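Local atomic coordinates of phosphodiesterase (Candida albicans, PDB entry 6CPU), a protein that belongs to the cyclic nucleotide phosphodiesterase family of the HD clan, with a largely helical fold that carries a zinc ion and a magnesium ion. Residues A[205-219]-A[306-320]. Sequence-based numbering, arbitrary orientation.
Sequences TTRLSQLCYAVGHWS and PKLDYTEVHDKHTVL. Unlike the reference sequence in segment 306-320: K316 (reference Thr).
From D309 to T318 the loop, without regular secondary structure, runs antiparallel to helix 205-216 and the turn after it, with CA atoms 4.7 Å apart at S209 and T318 and 5.5 Å apart at S219 and D309; its last residue turns back along the helix to C212. Two bonds from the helix hold D315. Its backbone N donates to S209 OG (2.8 Å) at a nearly straight 176°, while its OD2 accepts from Y213 OH at 2.5 Å, met from above the carboxylate plane. D315 OD1 takes the N-H of H317, closing an Asx turn, and a water joins this oxygen to S209 OG and H317 O. V313 CG1 lies over the centre of the Y213 ring in a CH-pi contact, 3.5 Å from its centroid. Similarly, T206 CG2 covers one H314 face. In this mostly helical phosphodiesterase, the loop belongs to the connection between helices 276-292 and 336-348. Further along, Y310 turns its edge to the H217 face, T-shaped with planes at 77°; H217 ND1 donates to Y213 O, fixing the imidazole's rotation. S219 OG, anti to its own N (chi1 -165°), reaches D309 OD1, which Y310 N meets from the opposite face; D309 OD2 pairs with R471.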
loop_
_atom_site.group_PDB
_atom_site.type_symbol
_atom_site.label_atom_id
_atom_site.label_comp_id
_atom_site.label_asym_id
_atom_site.label_seq_id
_atom_site.Cartn_x
_atom_site.Cartn_y
_atom_site.Cartn_z
ATOM N N THR A 205 -14.395 -4.654 -20.791
ATOM C CA THR A 205 -13.265 -5.024 -21.626
ATOM C C THR A 205 -12.425 -3.802 -21.978
ATOM O O THR A 205 -11.202 -3.854 -21.927
ATOM C CB THR A 205 -13.724 -5.714 -22.928
ATOM O OG1 THR A 205 -14.503 -6.863 -22.593
ATOM C CG2 THR A 205 -12.525 -6.147 -23.757
ATOM N N THR A 206 -13.083 -2.701 -22.313
ATOM C CA THR A 206 -12.359 -1.474 -22.644
ATOM C C THR A 206 -11.522 -0.969 -21.476
ATOM O O THR A 206 -10.349 -0.634 -21.669
ATOM C CB THR A 206 -13.294 -0.377 -23.137
ATOM O OG1 THR A 206 -13.889 -0.814 -24.363
ATOM C CG2 THR A 206 -12.522 0.916 -23.397
ATOM N N ARG A 207 -12.099 -0.935 -20.279
ATOM C CA ARG A 207 -11.338 -0.468 -19.103
ATOM C C ARG A 207 -10.151 -1.363 -18.792
ATOM O O ARG A 207 -9.053 -0.868 -18.567
ATOM C CB ARG A 207 -12.222 -0.328 -17.850
ATOM C CG ARG A 207 -11.570 0.472 -16.711
ATOM C CD ARG A 207 -11.069 1.826 -17.194
ATOM N NE ARG A 207 -10.426 2.631 -16.158
ATOM C CZ ARG A 207 -9.572 3.625 -16.403
ATOM N NH1 ARG A 207 -9.245 3.951 -17.655
ATOM N NH2 ARG A 207 -9.033 4.305 -15.397
ATOM N N LEU A 208 -10.363 -2.680 -18.759
ATOM C CA LEU A 208 -9.268 -3.603 -18.456
ATOM C C LEU A 208 -8.129 -3.481 -19.473
ATOM O O LEU A 208 -6.944 -3.551 -19.106
ATOM C CB LEU A 208 -9.770 -5.054 -18.367
ATOM C CG LEU A 208 -10.867 -5.314 -17.330
ATOM C CD1 LEU A 208 -11.162 -6.806 -17.252
ATOM C CD2 LEU A 208 -10.538 -4.747 -15.954
ATOM N N SER A 209 -8.483 -3.284 -20.744
ATOM C CA SER A 209 -7.480 -3.052 -21.781
ATOM C C SER A 209 -6.735 -1.735 -21.541
ATOM O O SER A 209 -5.524 -1.695 -21.648
ATOM C CB SER A 209 -8.103 -3.071 -23.179
ATOM O OG SER A 209 -7.092 -2.827 -24.152
ATOM N N GLN A 210 -7.453 -0.680 -21.182
ATOM C CA GLN A 210 -6.816 0.605 -20.890
ATOM C C GLN A 210 -5.797 0.463 -19.761
ATOM O O GLN A 210 -4.725 1.063 -19.800
ATOM C CB GLN A 210 -7.847 1.665 -20.526
ATOM C CG GLN A 210 -8.694 2.114 -21.700
ATOM C CD GLN A 210 -9.813 3.051 -21.312
ATOM O OE1 GLN A 210 -10.319 3.025 -20.188
ATOM N NE2 GLN A 210 -10.219 3.888 -22.257
ATOM N N LEU A 211 -6.133 -0.342 -18.755
ATOM C CA LEU A 211 -5.233 -0.536 -17.620
ATOM C C LEU A 211 -3.962 -1.277 -18.025
ATOM O O LEU A 211 -2.887 -0.983 -17.499
ATOM C CB LEU A 211 -5.962 -1.221 -16.452
ATOM C CG LEU A 211 -7.109 -0.382 -15.864
ATOM C CD1 LEU A 211 -7.820 -1.115 -14.727
ATOM C CD2 LEU A 211 -6.674 1.010 -15.404
ATOM N N CYS A 212 -4.067 -2.203 -18.983
ATOM C CA CYS A 212 -2.889 -2.865 -19.540
ATOM C C CYS A 212 -1.911 -1.832 -20.091
ATOM O O CYS A 212 -0.730 -1.851 -19.746
ATOM C CB CYS A 212 -3.281 -3.839 -20.646
ATOM S SG CYS A 212 -4.189 -5.298 -20.118
ATOM N N TYR A 213 -2.413 -0.925 -20.925
ATOM C CA TYR A 213 -1.585 0.141 -21.514
ATOM C C TYR A 213 -1.100 1.165 -20.498
ATOM O O TYR A 213 0.016 1.659 -20.633
ATOM C CB TYR A 213 -2.294 0.846 -22.677
ATOM C CG TYR A 213 -2.306 0.002 -23.923
ATOM C CD1 TYR A 213 -3.384 -0.838 -24.214
ATOM C CD2 TYR A 213 -1.218 0.004 -24.792
ATOM C CE1 TYR A 213 -3.379 -1.639 -25.343
ATOM C CE2 TYR A 213 -1.205 -0.792 -25.920
ATOM C CZ TYR A 213 -2.289 -1.602 -26.197
ATOM O OH TYR A 213 -2.272 -2.397 -27.325
ATOM N N ALA A 214 -1.922 1.501 -19.504
ATOM C CA ALA A 214 -1.451 2.341 -18.379
ATOM C C ALA A 214 -0.243 1.696 -17.684
ATOM O O ALA A 214 0.808 2.331 -17.513
ATOM C CB ALA A 214 -2.587 2.613 -17.390
ATOM N N VAL A 215 -0.370 0.421 -17.317
ATOM C CA VAL A 215 0.749 -0.323 -16.741
ATOM C C VAL A 215 1.974 -0.285 -17.682
ATOM O O VAL A 215 3.123 -0.273 -17.236
ATOM C CB VAL A 215 0.331 -1.770 -16.422
ATOM C CG1 VAL A 215 1.527 -2.650 -16.123
ATOM C CG2 VAL A 215 -0.625 -1.780 -15.228
ATOM N N GLY A 216 1.702 -0.250 -18.983
ATOM C CA GLY A 216 2.735 -0.143 -19.994
ATOM C C GLY A 216 3.510 1.157 -20.084
ATOM O O GLY A 216 4.606 1.144 -20.611
ATOM N N HIS A 217 2.962 2.268 -19.589
ATOM C CA HIS A 217 3.651 3.570 -19.640
ATOM C C HIS A 217 4.581 3.812 -18.452
ATOM O O HIS A 217 4.200 3.564 -17.304
ATOM C CB HIS A 217 2.640 4.705 -19.641
ATOM C CG HIS A 217 1.947 4.907 -20.953
ATOM N ND1 HIS A 217 0.888 4.126 -21.360
ATOM C CD2 HIS A 217 2.154 5.812 -21.940
ATOM C CE1 HIS A 217 0.466 4.545 -22.541
ATOM N NE2 HIS A 217 1.219 5.565 -22.914
ATOM N N TRP A 218 5.778 4.339 -18.712
ATOM C CA TRP A 218 6.625 4.852 -17.624
ATOM C C TRP A 218 5.972 6.074 -16.991
ATOM O O TRP A 218 6.142 6.329 -15.797
ATOM C CB TRP A 218 8.049 5.194 -18.090
ATOM C CG TRP A 218 8.868 5.761 -16.976
ATOM C CD1 TRP A 218 9.291 7.047 -16.839
ATOM C CD2 TRP A 218 9.287 5.072 -15.791
ATOM N NE1 TRP A 218 9.983 7.198 -15.657
ATOM C CE2 TRP A 218 9.997 5.996 -14.999
ATOM C CE3 TRP A 218 9.163 3.751 -15.344
ATOM C CZ2 TRP A 218 10.565 5.647 -13.774
ATOM C CZ3 TRP A 218 9.729 3.406 -14.125
ATOM C CH2 TRP A 218 10.425 4.347 -13.362
ATOM N N SER A 219 5.221 6.837 -17.781
ATOM C CA SER A 219 4.411 7.924 -17.246
ATOM C C SER A 219 3.109 7.336 -16.675
ATOM O O SER A 219 2.018 7.602 -17.164
ATOM C CB SER A 219 4.117 8.960 -18.334
ATOM O OG SER A 219 3.636 10.172 -17.769
ATOM N N PRO A 306 10.365 5.731 -22.465
ATOM C CA PRO A 306 9.915 6.113 -21.122
ATOM C C PRO A 306 9.605 7.599 -20.956
ATOM O O PRO A 306 9.001 7.986 -19.959
ATOM C CB PRO A 306 11.104 5.721 -20.240
ATOM C CG PRO A 306 12.286 5.876 -21.131
ATOM C CD PRO A 306 11.820 5.484 -22.509
ATOM N N LYS A 307 9.998 8.429 -21.922
ATOM C CA LYS A 307 9.855 9.881 -21.780
ATOM C C LYS A 307 8.477 10.365 -22.232
ATOM O O LYS A 307 8.104 11.510 -21.973
ATOM C CB LYS A 307 10.992 10.606 -22.524
ATOM C CG LYS A 307 12.358 10.008 -22.198
ATOM C CD LYS A 307 13.550 10.780 -22.744
ATOM C CE LYS A 307 14.801 9.910 -22.642
ATOM N NZ LYS A 307 16.078 10.675 -22.670
ATOM N N LEU A 308 7.713 9.489 -22.885
ATOM C CA LEU A 308 6.392 9.850 -23.394
ATOM C C LEU A 308 5.407 10.072 -22.261
ATOM O O LEU A 308 5.485 9.408 -21.229
ATOM C CB LEU A 308 5.846 8.755 -24.318
ATOM C CG LEU A 308 6.619 8.491 -25.612
ATOM C CD1 LEU A 308 6.024 7.313 -26.365
ATOM C CD2 LEU A 308 6.628 9.735 -26.483
ATOM N N ASP A 309 4.475 10.998 -22.454
ATOM C CA ASP A 309 3.383 11.185 -21.505
ATOM C C ASP A 309 2.342 10.084 -21.728
ATOM O O ASP A 309 2.423 9.350 -22.712
ATOM C CB ASP A 309 2.747 12.567 -21.674
ATOM C CG ASP A 309 2.101 13.081 -20.390
ATOM O OD1 ASP A 309 2.005 12.323 -19.395
ATOM O OD2 ASP A 309 1.676 14.249 -20.377
ATOM N N TYR A 310 1.378 9.968 -20.816
ATOM C CA TYR A 310 0.319 8.957 -20.930
ATOM C C TYR A 310 -0.709 9.288 -22.005
ATOM O O TYR A 310 -1.285 10.378 -22.028
ATOM C CB TYR A 310 -0.400 8.779 -19.592
ATOM C CG TYR A 310 -1.583 7.847 -19.658
ATOM C CD1 TYR A 310 -1.415 6.500 -19.971
ATOM C CD2 TYR A 310 -2.869 8.310 -19.406
ATOM C CE1 TYR A 310 -2.501 5.639 -20.029
ATOM C CE2 TYR A 310 -3.961 7.459 -19.461
ATOM C CZ TYR A 310 -3.765 6.125 -19.769
ATOM O OH TYR A 310 -4.854 5.290 -19.819
ATOM N N THR A 311 -0.930 8.326 -22.894
ATOM C CA THR A 311 -2.039 8.355 -23.831
ATOM C C THR A 311 -2.965 7.167 -23.528
ATOM O O THR A 311 -2.498 6.040 -23.378
ATOM C CB THR A 311 -1.546 8.243 -25.290
ATOM O OG1 THR A 311 -0.520 9.218 -25.533
ATOM C CG2 THR A 311 -2.699 8.457 -26.243
ATOM N N GLU A 312 -4.262 7.441 -23.449
ATOM C CA GLU A 312 -5.275 6.434 -23.148
ATOM C C GLU A 312 -5.541 5.541 -24.363
ATOM O O GLU A 312 -6.321 5.891 -25.257
ATOM C CB GLU A 312 -6.561 7.113 -22.676
ATOM C CG GLU A 312 -7.681 6.157 -22.290
ATOM C CD GLU A 312 -8.828 6.860 -21.587
ATOM O OE1 GLU A 312 -8.733 7.068 -20.360
ATOM O OE2 GLU A 312 -9.830 7.204 -22.255
ATOM N N VAL A 313 -4.895 4.377 -24.360
ATOM C CA VAL A 313 -4.932 3.430 -25.466
ATOM C C VAL A 313 -5.654 2.167 -25.039
ATOM O O VAL A 313 -5.587 1.779 -23.872
ATOM C CB VAL A 313 -3.496 3.062 -25.876
ATOM C CG1 VAL A 313 -3.467 1.947 -26.919
ATOM C CG2 VAL A 313 -2.775 4.301 -26.357
ATOM N N HIS A 314 -6.354 1.530 -25.973
ATOM C CA HIS A 314 -6.867 0.182 -25.737
ATOM C C HIS A 314 -7.015 -0.638 -27.009
ATOM O O HIS A 314 -6.993 -0.096 -28.119
ATOM C CB HIS A 314 -8.183 0.215 -24.949
ATOM C CG HIS A 314 -9.398 0.526 -25.764
ATOM N ND1 HIS A 314 -9.908 1.800 -25.881
ATOM C CD2 HIS A 314 -10.236 -0.280 -26.459
ATOM C CE1 HIS A 314 -10.997 1.770 -26.626
ATOM N NE2 HIS A 314 -11.216 0.521 -26.991
ATOM N N ASP A 315 -7.145 -1.950 -26.813
ATOM C CA ASP A 315 -7.349 -2.915 -27.892
ATOM C C ASP A 315 -8.207 -4.072 -27.352
ATOM O O ASP A 315 -8.987 -3.858 -26.419
ATOM C CB ASP A 315 -6.001 -3.380 -28.445
ATOM C CG ASP A 315 -5.141 -4.072 -27.408
ATOM O OD1 ASP A 315 -5.654 -4.435 -26.323
ATOM O OD2 ASP A 315 -3.937 -4.255 -27.679
ATOM N N LYS A 316 -8.094 -5.277 -27.922
ATOM C CA LYS A 316 -8.973 -6.387 -27.510
ATOM C C LYS A 316 -8.453 -7.223 -26.329
ATOM O O LYS A 316 -9.168 -8.084 -25.836
ATOM C CB LYS A 316 -9.309 -7.315 -28.698
ATOM C CG LYS A 316 -8.146 -8.112 -29.282
ATOM C CD LYS A 316 -8.662 -9.311 -30.081
ATOM C CE LYS A 316 -7.661 -9.806 -31.115
ATOM N NZ LYS A 316 -6.364 -10.216 -30.512
ATOM N N HIS A 317 -7.230 -6.969 -25.875
ATOM C CA HIS A 317 -6.625 -7.791 -24.824
ATOM C C HIS A 317 -6.945 -7.217 -23.441
ATOM O O HIS A 317 -6.941 -6.003 -23.273
ATOM C CB HIS A 317 -5.117 -7.857 -25.013
ATOM C CG HIS A 317 -4.702 -8.358 -26.359
ATOM N ND1 HIS A 317 -4.858 -9.671 -26.739
ATOM C CD2 HIS A 317 -4.137 -7.725 -27.412
ATOM C CE1 HIS A 317 -4.405 -9.827 -27.969
ATOM N NE2 HIS A 317 -3.969 -8.660 -28.403
ATOM N N THR A 318 -7.234 -8.088 -22.472
ATOM C CA THR A 318 -7.498 -7.655 -21.087
ATOM C C THR A 318 -6.378 -8.025 -20.110
ATOM O O THR A 318 -6.450 -7.665 -18.933
ATOM C CB THR A 318 -8.825 -8.235 -20.542
ATOM O OG1 THR A 318 -8.805 -9.667 -20.638
ATOM C CG2 THR A 318 -10.004 -7.676 -21.318
ATOM N N VAL A 319 -5.356 -8.734 -20.589
ATOM C CA VAL A 319 -4.166 -9.024 -19.792
ATOM C C VAL A 319 -2.903 -8.729 -20.593
ATOM O O VAL A 319 -2.958 -8.583 -21.814
ATOM C CB VAL A 319 -4.131 -10.485 -19.291
ATOM C CG1 VAL A 319 -5.347 -10.785 -18.427
ATOM C CG2 VAL A 319 -4.037 -11.475 -20.448
ATOM N N LEU A 320 -1.767 -8.655 -19.900
ATOM C CA LEU A 320 -0.488 -8.355 -20.547
ATOM C C LEU A 320 -0.086 -9.544 -21.421
ATOM O O LEU A 320 -0.103 -10.693 -20.964
ATOM C CB LEU A 320 0.607 -8.073 -19.515
ATOM C CG LEU A 320 0.320 -6.980 -18.484
ATOM C CD1 LEU A 320 1.569 -6.672 -17.668
ATOM C CD2 LEU A 320 -0.227 -5.708 -19.124
HETATM O O HOH W 1 -7.298 6.095 -18.456
HETATM O O HOH W 2 -4.685 -4.443 -23.841
HETATM O O HOH W 3 -8.863 4.288 -24.995
HETATM O O HOH W 4 -4.778 3.330 -21.401
HETATM O O HOH W 5 5.448 6.689 -20.709
#